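Local coordinates for protein nicotinate-nucleotide diphosphorylase (Carboxylating) (PDB 5HUO) that catalyses the conversion of quinolinate and phosphoribosyl pyrophosphate to nicotinate mononucleotide, carbon dioxide and diphosphate, a step of NAD(+) biosynthesis, at residues F97-P100 with H101-D105. Sequence-based numbering, arbitrary orientation.
Sequences FQNP and HQFKD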
loop_
_atom_site.group_PDB
_atom_site.type_symbol
_atom_site.label_atom_id
_atom_site.label_comp_id
_atom_site.label_asym_id
_atom_site.label_seq_id
_atom_site.Cartn_x
_atom_site.Cartn_y
_atom_site.Cartn_z
ATOM N N PHE A 97 -17.206 9.479 23.577
ATOM C CA PHE A 97 -17.125 8.568 24.704
ATOM C C PHE A 97 -17.360 9.256 25.994
ATOM O O PHE A 97 -17.142 10.418 26.120
ATOM C CB PHE A 97 -15.765 7.913 24.752
ATOM C CG PHE A 97 -15.414 7.169 23.501
ATOM C CD1 PHE A 97 -15.739 5.846 23.365
ATOM C CD2 PHE A 97 -14.786 7.795 22.459
ATOM C CE1 PHE A 97 -15.424 5.156 22.192
ATOM C CE2 PHE A 97 -14.470 7.097 21.306
ATOM C CZ PHE A 97 -14.796 5.791 21.167
ATOM N N GLN A 98 -17.824 8.509 26.956
ATOM C CA GLN A 98 -17.945 8.983 28.310
ATOM C C GLN A 98 -17.232 7.974 29.187
ATOM O O GLN A 98 -17.410 6.764 29.017
ATOM C CB GLN A 98 -19.387 9.093 28.706
ATOM C CG GLN A 98 -20.037 10.409 28.322
ATOM C CD GLN A 98 -21.571 10.376 28.436
ATOM O OE1 GLN A 98 -22.173 9.420 28.938
ATOM N NE2 GLN A 98 -22.192 11.433 28.003
ATOM N N ASN A 99 -16.467 8.467 30.152
ATOM C CA ASN A 99 -15.702 7.608 31.041
ATOM C C ASN A 99 -16.007 8.006 32.492
ATOM O O ASN A 99 -15.188 8.649 33.148
ATOM C CB ASN A 99 -14.200 7.725 30.736
ATOM C CG ASN A 99 -13.376 6.622 31.369
ATOM O OD1 ASN A 99 -13.808 5.901 32.304
ATOM N ND2 ASN A 99 -12.183 6.500 30.906
ATOM N N PRO A 100 -17.160 7.584 33.012
ATOM C CA PRO A 100 -17.629 7.897 34.350
ATOM C C PRO A 100 -16.640 7.670 35.448
ATOM O O PRO A 100 -16.591 8.480 36.369
ATOM C CB PRO A 100 -18.782 6.913 34.555
ATOM C CG PRO A 100 -19.300 6.649 33.202
ATOM C CD PRO A 100 -18.058 6.611 32.355
ATOM N N HIS A 101 -15.861 6.611 35.376
ATOM C CA HIS A 101 -14.924 6.268 36.453
ATOM C C HIS A 101 -13.452 6.611 36.159
ATOM O O HIS A 101 -12.557 6.223 36.906
ATOM C CB HIS A 101 -15.038 4.801 36.777
ATOM C CG HIS A 101 -16.345 4.427 37.322
ATOM N ND1 HIS A 101 -16.902 5.056 38.391
ATOM C CD2 HIS A 101 -17.221 3.484 36.944
ATOM C CE1 HIS A 101 -18.071 4.524 38.661
ATOM N NE2 HIS A 101 -18.300 3.578 37.788
ATOM N N GLN A 102 -13.232 7.355 35.084
ATOM C CA GLN A 102 -11.907 7.801 34.702
ATOM C C GLN A 102 -10.936 6.672 34.553
ATOM O O GLN A 102 -9.779 6.769 34.999
ATOM C CB GLN A 102 -11.386 8.836 35.689
ATOM C CG GLN A 102 -12.231 10.087 35.558
ATOM C CD GLN A 102 -11.851 11.218 36.504
ATOM O OE1 GLN A 102 -12.381 11.318 37.635
ATOM N NE2 GLN A 102 -10.932 12.077 36.067
ATOM N N PHE A 103 -11.383 5.593 33.973
ATOM C CA PHE A 103 -10.515 4.396 33.756
ATOM C C PHE A 103 -9.401 4.707 32.792
ATOM O O PHE A 103 -9.589 5.404 31.818
ATOM C CB PHE A 103 -11.311 3.189 33.166
ATOM C CG PHE A 103 -11.873 2.255 34.175
ATOM C CD1 PHE A 103 -11.064 1.355 34.849
ATOM C CD2 PHE A 103 -13.231 2.266 34.458
ATOM C CE1 PHE A 103 -11.586 0.501 35.810
ATOM C CE2 PHE A 103 -13.776 1.412 35.435
ATOM C CZ PHE A 103 -12.943 0.536 36.122
ATOM N N LYS A 104 -8.237 4.170 33.063
ATOM C CA LYS A 104 -7.136 4.253 32.084
ATOM C C LYS A 104 -6.267 3.017 32.087
ATOM O O LYS A 104 -6.330 2.173 33.013
ATOM C CB LYS A 104 -6.277 5.498 32.259
ATOM C CG LYS A 104 -5.639 5.655 33.603
ATOM C CD LYS A 104 -5.235 7.113 33.805
ATOM C CE LYS A 104 -4.747 7.362 35.246
ATOM N NZ LYS A 104 -3.336 6.893 35.423
ATOM N N ASP A 105 -5.484 2.874 31.017
ATOM C CA ASP A 105 -4.617 1.690 30.875
ATOM C C ASP A 105 -3.729 1.601 32.111
ATOM O O ASP A 105 -3.241 2.591 32.582
ATOM C CB ASP A 105 -3.781 1.739 29.603
ATOM C CG ASP A 105 -4.551 1.318 28.396
ATOM O OD1 ASP A 105 -5.774 1.026 28.497
ATOM O OD2 ASP A 105 -3.969 1.280 27.289
HETATM O O HOH W 1 -16.031 4.490 33.329
#
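N99 and F103 meet through a single carboxamide that grips both the backbone N-H and the carbonyl oxygen of one residue, F103, a clear case of an asparagine side chain bracing a tight turn. With CG anti to the backbone N (chi1 -166°), the N99 amide reaches across the chain reversal to F103. There N99 OD1 accepts from the backbone N-H of F103 (N to OD1 3.0 Å), the donor lying well above the plane of the side-chain carbonyl, while N99 ND2 donates to F103 O at 3.0 Å, on an in-plane lone pair of F103 O. These two bonds fix the rotation of the amide, and the second is somewhat bent (145° at the hydrogen). N99 OD1 also sits at the edge of the F103 ring, near its plane.

Inside this clasp runs a type I beta turn from N99 to Q102, closed by the bond from Q102 N to N99 O (3.0 Å). P100 and H101 occupy its corners, and P100 CB lies over one face of the imidazole. A water accepts from H101 N at 3.0 Å and is hydrogen-bonded to N99 OD1 at 2.8 Å, linking the corner of the turn to the amide.

At the surface, the turn leads out of strand 95-98, an outermost strand, within this chain, of the four-stranded antiparallel sheet; just past its end N99 touches L116 of strand 114-119. Beyond it F103 packs on L79 and D113.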